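Local coordinates for Glucose/sorbosone dehydrogenases (Escherichia coli K12, PDB 2G8S), which is a beta-propeller protein of the glucose/sorbosone dehydrogenase family that carries bound calcium, at residues 8-13 with 346-351; 178-183 with 227-232; 296-301 with 314-319. All blocks are in the same frame, centred on the assembly; numbering follows the deposited sequence. Where two conformers were deposited one is given.

Contact 1 (8-13 with 346-351); sequences VNVEVL and ELLKVS. With EDO (1,2-ethanediol), chain L.
Leu13 lays its isobutyl group obliquely over Leu347 and Lys349, which are two apart on the neighbouring strand. Leu13 CD1 rests 3.8 Å from Lys349 CB, and Leu13 CB meets Leu347 CD2. Lys349 stands fully extended, CG anti to the backbone N (chi1 -179°). Its chain runs beside that of Glu11 on the same sheet face, but the charges stay apart, with Lys349 NZ 4.9 Å from Glu11 OE1. Lys349 NZ instead donates to O1 of a 1,2-ethanediol at 2.8 Å and makes a cation-pi contact with Tyr335. On the face of Val10 and Val12, Leu348 CD2 sits against both: 3.9 Å to Val10 CG1 and 3.8 Å to Val12 CG2. Five backbone hydrogen bonds join the strands; that from Lys349 N to Glu11 O is nearly straight (171°). One water links the side chains of Asn9 and Ser351, accepting from Asn9 ND2, while Asn9 OD1 is hydrogen-bonded to Arg353 NE. The antiparallel pairing brings the N-terminal strand against the C-terminal one. It closes the propeller ring, the last sheet being completed by the first strand of the chain. Strand 8-17 is one edge of this four-stranded sheet, and strand 336-340 flanks 345-352 on its other side.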
ATOM      1  N   VAL A   8      22.289 -10.173   4.098  1.00 16.92           N
ATOM      2  CA  VAL A   8      22.155  -8.736   4.343  1.00 13.32           C
ATOM      3  C   VAL A   8      22.529  -8.310   5.760  1.00 11.45           C
ATOM      4  O   VAL A   8      22.473  -9.107   6.707  1.00 11.22           O
ATOM      5  CB  VAL A   8      20.723  -8.215   4.019  1.00 12.90           C
ATOM      6  CG1 VAL A   8      20.411  -8.383   2.525  1.00 12.71           C
ATOM      7  CG2 VAL A   8      19.669  -8.912   4.881  1.00 12.41           C
ATOM      8  N   ASN A   9      22.906  -7.040   5.870  1.00  9.49           N
ATOM      9  CA  ASN A   9      23.112  -6.389   7.160  1.00  8.54           C
ATOM     10  C   ASN A   9      21.809  -5.790   7.635  1.00  8.38           C
ATOM     11  O   ASN A   9      21.066  -5.209   6.839  1.00  8.62           O
ATOM     12  CB  ASN A   9      24.168  -5.297   7.037  1.00  8.31           C
ATOM     13  CG  ASN A   9      25.530  -5.865   6.735  1.00  8.79           C
ATOM     14  OD1 ASN A   9      25.932  -6.859   7.338  1.00  9.83           O
ATOM     15  ND2 ASN A   9      26.246  -5.244   5.806  1.00 10.01           N
ATOM     16  N   VAL A  10      21.525  -5.942   8.925  1.00  7.39           N
ATOM     17  CA  VAL A  10      20.273  -5.427   9.474  1.00  7.40           C
ATOM     18  C   VAL A  10      20.576  -4.671  10.763  1.00  7.56           C
ATOM     19  O   VAL A  10      21.174  -5.231  11.688  1.00  8.09           O
ATOM     20  CB  VAL A  10      19.269  -6.563   9.793  1.00  7.65           C
ATOM     21  CG1 VAL A  10      17.993  -5.999  10.402  1.00  8.30           C
ATOM     22  CG2 VAL A  10      18.952  -7.384   8.544  1.00  8.08           C
ATOM     23  N   GLU A  11      20.144  -3.415  10.816  1.00  7.16           N
ATOM     24  CA  GLU A  11      20.244  -2.608  12.028  1.00  7.10           C
ATOM     25  C   GLU A  11      18.832  -2.321  12.518  1.00  6.85           C
ATOM     26  O   GLU A  11      17.996  -1.825  11.756  1.00  7.17           O
ATOM     27  CB  GLU A  11      20.988  -1.294  11.750  1.00  7.41           C
ATOM     28  CG  GLU A  11      20.923  -0.309  12.912  1.00  8.13           C
ATOM     29  CD  GLU A  11      21.759   0.948  12.707  1.00  8.41           C
ATOM     30  OE1 GLU A  11      22.175   1.236  11.564  1.00 10.98           O
ATOM     31  OE2 GLU A  11      21.975   1.661  13.711  1.00  9.84           O
ATOM     32  N   VAL A  12      18.563  -2.640  13.784  1.00  6.80           N
ATOM     33  CA  VAL A  12      17.267  -2.310  14.373  1.00  6.72           C
ATOM     34  C   VAL A  12      17.299  -0.856  14.831  1.00  7.30           C
ATOM     35  O   VAL A  12      17.992  -0.519  15.794  1.00  8.15           O
ATOM     36  CB  VAL A  12      16.903  -3.232  15.565  1.00  6.97           C
ATOM     37  CG1 VAL A  12      15.541  -2.841  16.144  1.00  8.24           C
ATOM     38  CG2 VAL A  12      16.904  -4.694  15.132  1.00  6.84           C
ATOM     39  N   LEU A  13      16.561   0.000  14.131  1.00  6.96           N
ATOM     40  CA  LEU A  13      16.524   1.423  14.467  1.00  7.45           C
ATOM     41  C   LEU A  13      15.592   1.723  15.633  1.00  7.86           C
ATOM     42  O   LEU A  13      15.874   2.596  16.462  1.00  8.87           O
ATOM     43  CB  LEU A  13      16.110   2.263  13.258  1.00  7.08           C
ATOM     44  CG  LEU A  13      17.087   2.251  12.082  1.00  7.95           C
ATOM     45  CD1 LEU A  13      16.532   3.097  10.967  1.00  8.38           C
ATOM     46  CD2 LEU A  13      18.481   2.748  12.481  1.00  7.82           C
ATOM     47  N   GLU A 346       9.311  -3.709  14.556  1.00  8.12           N
ATOM     48  CA  GLU A 346      10.603  -3.050  14.402  1.00  7.69           C
ATOM     49  C   GLU A 346      10.649  -2.195  13.150  1.00  7.60           C
ATOM     50  O   GLU A 346       9.990  -2.499  12.148  1.00  7.37           O
ATOM     51  CB  GLU A 346      11.715  -4.092  14.303  1.00  8.39           C
ATOM     52  CG  GLU A 346      11.931  -4.964  15.529  1.00 10.18           C
ATOM     53  CD  GLU A 346      12.748  -6.195  15.170  1.00 12.51           C
ATOM     54  OE1 GLU A 346      12.285  -6.988  14.323  1.00 13.58           O
ATOM     55  OE2 GLU A 346      13.854  -6.365  15.713  1.00 15.69           O
ATOM     56  N   LEU A 347      11.451  -1.136  13.223  1.00  6.93           N
ATOM     57  CA  LEU A 347      11.934  -0.405  12.060  1.00  6.80           C
ATOM     58  C   LEU A 347      13.374  -0.847  11.852  1.00  6.59           C
ATOM     59  O   LEU A 347      14.205  -0.703  12.758  1.00  6.83           O
ATOM     60  CB  LEU A 347      11.879   1.098  12.320  1.00  7.00           C
ATOM     61  CG  LEU A 347      12.595   2.011  11.317  1.00  7.21           C
ATOM     62  CD1 LEU A 347      11.904   2.016   9.952  1.00  8.97           C
ATOM     63  CD2 LEU A 347      12.696   3.420  11.907  1.00  8.16           C
ATOM     64  N   LEU A 348      13.647  -1.397  10.665  1.00  6.06           N
ATOM     65  CA  LEU A 348      14.952  -1.953  10.330  1.00  6.39           C
ATOM     66  C   LEU A 348      15.592  -1.167   9.203  1.00  6.70           C
ATOM     67  O   LEU A 348      14.904  -0.727   8.286  1.00  6.42           O
ATOM     68  CB  LEU A 348      14.793  -3.397   9.861  1.00  6.57           C
ATOM     69  CG  LEU A 348      13.998  -4.367  10.741  1.00  6.34           C
ATOM     70  CD1 LEU A 348      13.757  -5.700  10.039  1.00  7.70           C
ATOM     71  CD2 LEU A 348      14.720  -4.585  12.059  1.00  7.46           C
ATOM     72  N   LYS A 349      16.915  -1.015   9.283  1.00  6.65           N
ATOM     73  CA  LYS A 349      17.712  -0.405   8.221  1.00  6.81           C
ATOM     74  C   LYS A 349      18.573  -1.521   7.642  1.00  6.67           C
ATOM     75  O   LYS A 349      19.355  -2.157   8.367  1.00  6.72           O
ATOM     76  CB  LYS A 349      18.581   0.723   8.790  1.00  6.77           C
ATOM     77  CG  LYS A 349      19.451   1.460   7.762  1.00  7.82           C
ATOM     78  CD  LYS A 349      20.110   2.660   8.423  1.00 11.26           C
ATOM     79  CE  LYS A 349      20.999   3.429   7.458  1.00 12.86           C
ATOM     80  NZ  LYS A 349      21.606   4.619   8.118  1.00 14.63           N
ATOM     81  N   VAL A 350      18.405  -1.764   6.343  1.00  6.58           N
ATOM     82  CA  VAL A 350      18.920  -2.976   5.710  1.00  7.46           C
ATOM     83  C   VAL A 350      19.834  -2.624   4.538  1.00  7.88           C
ATOM     84  O   VAL A 350      19.551  -1.696   3.782  1.00  8.42           O
ATOM     85  CB  VAL A 350      17.745  -3.886   5.233  1.00  6.97           C
ATOM     86  CG1 VAL A 350      18.268  -5.184   4.618  1.00  8.08           C
ATOM     87  CG2 VAL A 350      16.777  -4.198   6.384  1.00  7.95           C
ATOM     88  N   SER A 351      20.938  -3.359   4.418  1.00  8.29           N
ATOM     89  CA  SER A 351      21.895  -3.152   3.338  1.00  9.28           C
ATOM     90  C   SER A 351      22.554  -4.486   2.954  1.00  9.31           C
ATOM     91  O   SER A 351      22.584  -5.420   3.751  1.00  8.95           O
ATOM     92  CB  SER A 351      22.940  -2.107   3.749  1.00  9.37           C
ATOM     93  OG  SER A 351      23.491  -2.409   5.022  1.00 11.07           O
TER
HETATM   94  C1  EDO L3019      20.152   6.485  11.298  0.50 24.30           C
HETATM   95  O1  EDO L3019      20.628   5.268  10.714  0.50 24.02           O
HETATM   96  C2  EDO L3019      19.200   7.178  10.335  0.50 24.60           C
HETATM   97  O2  EDO L3019      18.575   6.207   9.490  0.50 24.23           O
HETATM   98  O   HOH W   1      26.077  -3.031   4.020  1.00 17.79           O

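Contact 2 (178-183 with 227-232); sequences DNPFIK and PQKGKN
Two surface loops of the beta-propeller meet here, each through a beta turn. Residues 179-182 form a type I turn in the loop between strands 165-170 and 191-194. Residues 228-231 form a type II turn after strand 222-225, between Glu223 and Tyr233 of the calcium site. Gln228 N is hydrogen-bonded to Tyr233 OH. Gly230, at a positive phi (76°) that favours glycine, lays its backbone against the first turn. Pro180 CG sits 3.8 Å from Gly230 N. Phe181 brings the tip of its ring up beside the same residue, with CZ 3.8 Å from Gly230 O. Lys229 stretches out fully, CG anti to the backbone N (chi1 -178°), and crosses Pro180 obliquely. Lys229 CG lies 4.0 Å from Pro180 CB. The extended chain carries Lys229 NZ past the proline to Asp178 O, where it makes a weak hydrogen bond of 3.0 Å. The Asp178 carboxylate turns to a salt bridge with Arg168, and its OD2 stays 4.6 Å from Lys229 NZ. The contact thus rests on van der Waals packing of Pro180 and the Phe181 ring against the backbone of Gly230. The lysine charge adds one weak bond and probably a modest attraction to the nearby carboxylate.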
ATOM      1  N   ASP A 178     -10.568  13.730 -16.995  1.00 13.75           N
ATOM      2  CA  ASP A 178     -10.237  12.704 -17.988  1.00 13.24           C
ATOM      3  C   ASP A 178     -10.222  11.276 -17.418  1.00 12.50           C
ATOM      4  O   ASP A 178      -9.718  10.363 -18.066  1.00 12.71           O
ATOM      5  CB  ASP A 178      -8.894  13.006 -18.665  1.00 13.43           C
ATOM      6  CG  ASP A 178      -7.719  12.928 -17.707  1.00 14.36           C
ATOM      7  OD1 ASP A 178      -7.864  13.338 -16.537  1.00 14.92           O
ATOM      8  OD2 ASP A 178      -6.641  12.456 -18.121  1.00 15.53           O
ATOM      9  N   ASN A 179     -10.770  11.087 -16.220  1.00 11.94           N
ATOM     10  CA  ASN A 179     -10.946   9.730 -15.684  1.00 11.53           C
ATOM     11  C   ASN A 179     -11.873   8.898 -16.582  1.00 11.69           C
ATOM     12  O   ASN A 179     -12.773   9.457 -17.219  1.00 11.93           O
ATOM     13  CB  ASN A 179     -11.441   9.760 -14.236  1.00 11.23           C
ATOM     14  CG  ASN A 179     -10.295   9.704 -13.218  1.00 10.56           C
ATOM     15  OD1 ASN A 179      -9.126   9.927 -13.561  1.00  9.73           O
ATOM     16  ND2 ASN A 179     -10.631   9.393 -11.969  1.00 10.46           N
ATOM     17  N   PRO A 180     -11.637   7.575 -16.660  1.00 11.50           N
ATOM     18  CA  PRO A 180     -12.240   6.750 -17.721  1.00 11.39           C
ATOM     19  C   PRO A 180     -13.765   6.646 -17.679  1.00 12.33           C
ATOM     20  O   PRO A 180     -14.386   6.501 -18.738  1.00 12.28           O
ATOM     21  CB  PRO A 180     -11.616   5.365 -17.501  1.00 11.20           C
ATOM     22  CG  PRO A 180     -11.134   5.374 -16.087  1.00 11.07           C
ATOM     23  CD  PRO A 180     -10.758   6.784 -15.779  1.00 11.12           C
ATOM     24  N   PHE A 181     -14.348   6.714 -16.483  1.00 12.77           N
ATOM     25  CA  PHE A 181     -15.785   6.450 -16.302  1.00 14.55           C
ATOM     26  C   PHE A 181     -16.614   7.680 -15.944  1.00 16.12           C
ATOM     27  O   PHE A 181     -17.755   7.560 -15.478  1.00 16.33           O
ATOM     28  CB  PHE A 181     -15.997   5.326 -15.276  1.00 14.02           C
ATOM     29  CG  PHE A 181     -15.288   4.054 -15.628  1.00 13.84           C
ATOM     30  CD1 PHE A 181     -15.705   3.296 -16.716  1.00 13.81           C
ATOM     31  CD2 PHE A 181     -14.188   3.625 -14.903  1.00 13.55           C
ATOM     32  CE1 PHE A 181     -15.050   2.123 -17.067  1.00 13.30           C
ATOM     33  CE2 PHE A 181     -13.519   2.446 -15.251  1.00 13.11           C
ATOM     34  CZ  PHE A 181     -13.952   1.696 -16.333  1.00 14.11           C
ATOM     35  N   ILE A 182     -16.048   8.857 -16.195  1.00 18.01           N
ATOM     36  CA  ILE A 182     -16.683  10.136 -15.869  1.00 19.89           C
ATOM     37  C   ILE A 182     -18.027  10.336 -16.599  1.00 21.04           C
ATOM     38  O   ILE A 182     -18.916  11.013 -16.071  1.00 21.36           O
ATOM     39  CB  ILE A 182     -15.702  11.328 -16.119  1.00 20.20           C
ATOM     40  CG1 ILE A 182     -16.208  12.630 -15.482  1.00 21.39           C
ATOM     41  CG2 ILE A 182     -15.388  11.492 -17.604  1.00 20.23           C
ATOM     42  CD1 ILE A 182     -15.510  13.012 -14.204  1.00 22.49           C
ATOM     43  N   LYS A 183     -18.165   9.724 -17.780  1.00 22.12           N
ATOM     44  CA  LYS A 183     -19.383   9.833 -18.595  0.90 23.10           C
ATOM     45  C   LYS A 183     -20.199   8.543 -18.582  1.00 23.19           C
ATOM     46  O   LYS A 183     -21.212   8.431 -19.285  1.00 23.51           O
ATOM     47  CB  LYS A 183     -19.044  10.214 -20.048  0.90 23.28           C
ATOM     48  CG  LYS A 183     -18.497  11.626 -20.245  0.90 24.92           C
ATOM     49  CD  LYS A 183     -19.388  12.667 -19.591  0.90 26.62           C
ATOM     50  CE  LYS A 183     -18.824  14.065 -19.753  0.90 27.64           C
ATOM     51  NZ  LYS A 183     -19.497  15.000 -18.817  0.90 28.42           N
ATOM     52  N   PRO A 227      -1.288  -1.408 -13.432  1.00  7.74           N
ATOM     53  CA  PRO A 227      -2.670  -1.054 -13.757  1.00  8.47           C
ATOM     54  C   PRO A 227      -2.797   0.051 -14.800  1.00  9.13           C
ATOM     55  O   PRO A 227      -2.066   1.042 -14.755  1.00  9.83           O
ATOM     56  CB  PRO A 227      -3.272  -0.652 -12.410  1.00  8.75           C
ATOM     57  CG  PRO A 227      -2.130  -0.398 -11.505  1.00  9.65           C
ATOM     58  CD  PRO A 227      -0.909  -1.046 -12.052  1.00  7.96           C
ATOM     59  N   GLN A 228      -3.729  -0.148 -15.725  1.00  9.34           N
ATOM     60  CA  GLN A 228      -3.940   0.814 -16.795  0.70 10.43           C
ATOM     61  C   GLN A 228      -5.335   1.417 -16.739  1.00  9.20           C
ATOM     62  O   GLN A 228      -6.254   0.842 -16.157  1.00  8.61           O
ATOM     63  CB  GLN A 228      -3.667   0.164 -18.150  0.70 10.56           C
ATOM     64  CG  GLN A 228      -2.184  -0.128 -18.372  0.70 12.80           C
ATOM     65  CD  GLN A 228      -1.908  -0.938 -19.625  0.70 13.67           C
ATOM     66  OE1 GLN A 228      -2.665  -1.841 -19.987  0.70 16.20           O
ATOM     67  NE2 GLN A 228      -0.796  -0.633 -20.285  0.70 17.53           N
ATOM     68  N   LYS A 229      -5.459   2.603 -17.334  1.00  8.87           N
ATOM     69  CA  LYS A 229      -6.700   3.355 -17.354  1.00  8.55           C
ATOM     70  C   LYS A 229      -7.872   2.534 -17.872  1.00  8.50           C
ATOM     71  O   LYS A 229      -7.848   2.032 -19.009  1.00  8.41           O
ATOM     72  CB  LYS A 229      -6.528   4.601 -18.226  1.00  8.59           C
ATOM     73  CG  LYS A 229      -7.746   5.508 -18.292  1.00  9.21           C
ATOM     74  CD  LYS A 229      -7.458   6.710 -19.189  1.00 10.51           C
ATOM     75  CE  LYS A 229      -8.636   7.675 -19.192  1.00 11.41           C
ATOM     76  NZ  LYS A 229      -8.439   8.746 -20.206  1.00 12.94           N
ATOM     77  N   GLY A 230      -8.894   2.409 -17.023  1.00  8.04           N
ATOM     78  CA  GLY A 230     -10.167   1.795 -17.377  1.00  8.50           C
ATOM     79  C   GLY A 230     -10.171   0.285 -17.467  1.00  8.44           C
ATOM     80  O   GLY A 230     -11.163  -0.308 -17.890  1.00  8.69           O
ATOM     81  N   LYS A 231      -9.077  -0.354 -17.060  1.00  8.02           N
ATOM     82  CA  LYS A 231      -8.936  -1.801 -17.273  0.80  8.42           C
ATOM     83  C   LYS A 231      -9.372  -2.631 -16.064  1.00  7.70           C
ATOM     84  O   LYS A 231      -9.351  -2.158 -14.924  1.00  7.73           O
ATOM     85  CB  LYS A 231      -7.497  -2.144 -17.678  0.80  9.14           C
ATOM     86  CG  LYS A 231      -7.034  -1.511 -19.001  0.80 11.54           C
ATOM     87  CD  LYS A 231      -7.111  -2.486 -20.158  0.80 16.03           C
ATOM     88  CE  LYS A 231      -6.572  -1.874 -21.446  0.80 18.13           C
ATOM     89  NZ  LYS A 231      -5.075  -1.795 -21.498  0.80 20.91           N
ATOM     90  N   ASN A 232      -9.759  -3.874 -16.351  1.00  7.10           N
ATOM     91  CA  ASN A 232     -10.289  -4.840 -15.402  1.00  6.55           C
ATOM     92  C   ASN A 232      -9.215  -5.881 -15.099  1.00  6.34           C
ATOM     93  O   ASN A 232      -8.809  -6.617 -15.991  1.00  7.03           O
ATOM     94  CB  ASN A 232     -11.499  -5.508 -16.083  1.00  7.36           C
ATOM     95  CG  ASN A 232     -12.258  -6.463 -15.180  1.00  7.44           C
ATOM     96  OD1 ASN A 232     -11.790  -6.865 -14.119  1.00  7.03           O
ATOM     97  ND2 ASN A 232     -13.460  -6.843 -15.621  1.00  7.72           N
TER

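Contact 3 (296-301 with 314-319); sequences LKDKDV and DGRILT
Arg316 NH1 is gripped by two carboxylate oxygens, one from each of two aspartates, and both pairs are salt bridges. Asp298 OD2 lies 2.8 Å from Arg316 NH1 and offers its anti lone pair. Asp300 OD1 lies 2.9 Å from Arg316 NH1 and offers its syn lone pair. Both oxygens sit at the edge of the guanidinium, near its plane. The carboxylates themselves are turned differently: that of Asp298 is 39° from the guanidinium plane, that of Asp300 71°. Asp298 OD2 also takes a weak bond from Arg316 NH2. The arginine chain is bent at chi2 (-63°), which folds its end back over the opposite segment. Its NE is held by Glu313, so a third acid steadies the guanidinium.

Asp300 is used at both oxygens. Thr319 OG1 donates to the anti lone pair of Asp300 OD2 at 2.7 Å, the two side chains lying alongside and pointing the same way. A water bridges the backbone further out, donating to Lys299 O and Thr319 O.

Beneath this network, Val301 and Ile317 form an antiparallel hydrogen-bonded pair. The bond from Val301 N to Ile317 O, 2.9 Å long, is almost straight. Val301 CB meets Ile317 CG1 at 3.7 Å, and Val301 CG2 touches Leu318 CD1 at the same distance. The pair belongs to the hairpin of strands 300-307 and 310-317, at its open end, away from the turn. A G1 bulge of Lys299 and Asp300, facing Ala295, opens strand 300-307. The positive charge of Arg316 probably favours the ionised form of Asp298 and Asp300, and the acids in turn favour its protonated state. The shared NH1 probably also offsets the repulsion between these two carboxylates.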
ATOM      1  N   LEU A 296       4.167 -10.954   4.416  1.00  6.27           N
ATOM      2  CA  LEU A 296       3.589 -11.101   5.750  1.00  7.30           C
ATOM      3  C   LEU A 296       3.580 -12.555   6.220  1.00  8.08           C
ATOM      4  O   LEU A 296       3.945 -12.849   7.362  1.00  9.19           O
ATOM      5  CB  LEU A 296       2.170 -10.527   5.793  1.00  6.91           C
ATOM      6  CG  LEU A 296       2.071  -9.004   5.647  1.00  6.36           C
ATOM      7  CD1 LEU A 296       0.691  -8.615   5.137  1.00  7.37           C
ATOM      8  CD2 LEU A 296       2.379  -8.315   6.973  1.00  7.68           C
ATOM      9  N   LYS A 297       3.165 -13.464   5.339  1.00  8.47           N
ATOM     10  CA  LYS A 297       3.037 -14.881   5.673  0.80  9.65           C
ATOM     11  C   LYS A 297       4.396 -15.591   5.677  1.00  8.98           C
ATOM     12  O   LYS A 297       4.699 -16.379   6.580  1.00  9.13           O
ATOM     13  CB  LYS A 297       2.067 -15.542   4.687  0.80  9.57           C
ATOM     14  CG  LYS A 297       1.865 -17.048   4.836  0.80 11.40           C
ATOM     15  CD  LYS A 297       0.880 -17.548   3.772  0.80 12.87           C
ATOM     16  CE  LYS A 297       0.534 -19.020   3.960  0.80 17.00           C
ATOM     17  NZ  LYS A 297       1.740 -19.887   4.062  0.80 19.30           N
ATOM     18  N   ASP A 298       5.205 -15.317   4.656  1.00  8.77           N
ATOM     19  CA  ASP A 298       6.548 -15.911   4.556  1.00  8.54           C
ATOM     20  C   ASP A 298       7.558 -15.276   5.517  1.00  8.70           C
ATOM     21  O   ASP A 298       8.662 -15.813   5.710  1.00  9.02           O
ATOM     22  CB  ASP A 298       7.082 -15.834   3.130  1.00  8.80           C
ATOM     23  CG  ASP A 298       6.411 -16.814   2.185  1.00  9.18           C
ATOM     24  OD1 ASP A 298       5.737 -17.771   2.638  1.00 11.13           O
ATOM     25  OD2 ASP A 298       6.571 -16.619   0.964  1.00  9.58           O
ATOM     26  N   LYS A 299       7.187 -14.128   6.091  1.00  8.52           N
ATOM     27  CA  LYS A 299       7.987 -13.468   7.120  0.90  8.81           C
ATOM     28  C   LYS A 299       9.384 -13.131   6.605  1.00  8.18           C
ATOM     29  O   LYS A 299      10.398 -13.445   7.230  1.00  8.50           O
ATOM     30  CB  LYS A 299       8.052 -14.326   8.397  0.90  8.61           C
ATOM     31  CG  LYS A 299       6.685 -14.622   9.022  0.90  9.25           C
ATOM     32  CD  LYS A 299       6.798 -15.335  10.368  0.90 10.63           C
ATOM     33  CE  LYS A 299       5.419 -15.641  10.904  0.90 14.03           C
ATOM     34  NZ  LYS A 299       5.476 -16.329  12.224  0.90 16.12           N
ATOM     35  N   ASP A 300       9.427 -12.489   5.443  1.00  7.67           N
ATOM     36  CA  ASP A 300      10.687 -12.062   4.841  1.00  7.50           C
ATOM     37  C   ASP A 300      10.438 -11.032   3.743  1.00  7.16           C
ATOM     38  O   ASP A 300       9.311 -10.562   3.586  1.00  6.73           O
ATOM     39  CB  ASP A 300      11.547 -13.255   4.372  1.00  8.32           C
ATOM     40  CG  ASP A 300      10.885 -14.130   3.303  1.00  9.01           C
ATOM     41  OD1 ASP A 300       9.932 -13.698   2.618  1.00  9.95           O
ATOM     42  OD2 ASP A 300      11.370 -15.279   3.137  1.00 11.31           O
ATOM     43  N   VAL A 301      11.501 -10.661   3.035  1.00  6.43           N
ATOM     44  CA  VAL A 301      11.435  -9.745   1.901  1.00  6.65           C
ATOM     45  C   VAL A 301      11.828 -10.478   0.622  1.00  6.47           C
ATOM     46  O   VAL A 301      12.829 -11.199   0.576  1.00  7.10           O
ATOM     47  CB  VAL A 301      12.327  -8.498   2.135  1.00  6.66           C
ATOM     48  CG1 VAL A 301      12.498  -7.676   0.837  1.00  7.17           C
ATOM     49  CG2 VAL A 301      11.734  -7.640   3.261  1.00  7.84           C
ATOM     50  N   ASP A 314      14.578 -13.180  -7.481  1.00  8.35           N
ATOM     51  CA  ASP A 314      15.969 -13.555  -7.196  1.00  8.48           C
ATOM     52  C   ASP A 314      16.049 -14.486  -5.995  1.00  8.44           C
ATOM     53  O   ASP A 314      16.848 -15.428  -5.970  1.00  9.18           O
ATOM     54  CB  ASP A 314      16.809 -12.337  -6.851  1.00  7.94           C
ATOM     55  CG  ASP A 314      16.972 -11.366  -7.994  1.00  8.90           C
ATOM     56  OD1 ASP A 314      16.450 -11.583  -9.108  1.00  9.88           O
ATOM     57  OD2 ASP A 314      17.654 -10.350  -7.739  1.00 10.67           O
ATOM     58  N   GLY A 315      15.237 -14.198  -4.986  1.00  8.11           N
ATOM     59  CA  GLY A 315      15.284 -14.937  -3.734  1.00  7.81           C
ATOM     60  C   GLY A 315      14.718 -14.112  -2.598  1.00  7.80           C
ATOM     61  O   GLY A 315      13.974 -13.160  -2.828  1.00  7.95           O
ATOM     62  N   ARG A 316      15.059 -14.504  -1.374  1.00  7.60           N
ATOM     63  CA  ARG A 316      14.502 -13.907  -0.161  1.00  7.97           C
ATOM     64  C   ARG A 316      15.595 -13.435   0.774  1.00  8.03           C
ATOM     65  O   ARG A 316      16.685 -14.025   0.822  1.00  9.32           O
ATOM     66  CB  ARG A 316      13.647 -14.930   0.590  1.00  7.69           C
ATOM     67  CG  ARG A 316      12.539 -15.587  -0.229  1.00  8.37           C
ATOM     68  CD  ARG A 316      11.498 -14.574  -0.710  1.00  8.82           C
ATOM     69  NE  ARG A 316      10.411 -15.218  -1.446  1.00  8.77           N
ATOM     70  CZ  ARG A 316       9.207 -15.485  -0.949  1.00  8.93           C
ATOM     71  NH1 ARG A 316       8.900 -15.168   0.306  1.00  8.32           N
ATOM     72  NH2 ARG A 316       8.291 -16.075  -1.722  1.00  9.37           N
ATOM     73  N   ILE A 317      15.297 -12.367   1.510  1.00  7.45           N
ATOM     74  CA  ILE A 317      16.161 -11.877   2.584  1.00  7.47           C
ATOM     75  C   ILE A 317      15.335 -11.682   3.862  1.00  7.69           C
ATOM     76  O   ILE A 317      14.108 -11.601   3.807  1.00  7.32           O
ATOM     77  CB  ILE A 317      16.919 -10.579   2.184  1.00  6.91           C
ATOM     78  CG1 ILE A 317      15.945  -9.433   1.888  1.00  7.17           C
ATOM     79  CG2 ILE A 317      17.873 -10.851   0.995  1.00  7.61           C
ATOM     80  CD1 ILE A 317      16.613  -8.073   1.633  1.00  7.91           C
ATOM     81  N   LEU A 318      16.016 -11.635   5.009  1.00  7.74           N
ATOM     82  CA  LEU A 318      15.389 -11.473   6.336  1.00  8.45           C
ATOM     83  C   LEU A 318      14.626 -12.701   6.855  1.00  9.29           C
ATOM     84  O   LEU A 318      14.060 -12.660   7.950  1.00  9.16           O
ATOM     85  CB  LEU A 318      14.495 -10.219   6.399  1.00  8.18           C
ATOM     86  CG  LEU A 318      15.068  -8.860   5.991  1.00  9.06           C
ATOM     87  CD1 LEU A 318      14.031  -7.768   6.155  1.00 11.12           C
ATOM     88  CD2 LEU A 318      16.297  -8.536   6.797  1.00 10.04           C
ATOM     89  N   THR A 319      14.641 -13.802   6.103  1.00 10.32           N
ATOM     90  CA  THR A 319      13.905 -14.998   6.517  1.00 11.18           C
ATOM     91  C   THR A 319      14.352 -15.513   7.883  1.00 11.72           C
ATOM     92  O   THR A 319      13.533 -16.014   8.656  1.00 12.61           O
ATOM     93  CB  THR A 319      14.026 -16.136   5.485  1.00 11.22           C
ATOM     94  OG1 THR A 319      13.875 -15.599   4.167  1.00 11.11           O
ATOM     95  CG2 THR A 319      12.951 -17.192   5.718  1.00 12.72           C
TER
HETATM   96  O   HOH W   2      10.939 -15.740   8.553  1.00 14.77           O

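In the fold
Contacts 1 and 3 are partly buried and lie on the same side of the chain's centre, about 14 Å apart between centres. They hold different sheets, yet they touch: Val10 CG2 packs on Leu318 CD2, and Val8 lies against Ile317 and Leu318. Both rest on antiparallel strand pairing. Contact 1 joins the two chain ends, whereas contact 3 joins neighbouring strands of a hairpin and has a salt-bridge network that includes the buried Asp300. Contact 2 is a surface meeting of loops, on the opposite side of the centre and about 40 Å from contact 1 between centres. It has no strand pairing and a single weak hydrogen bond.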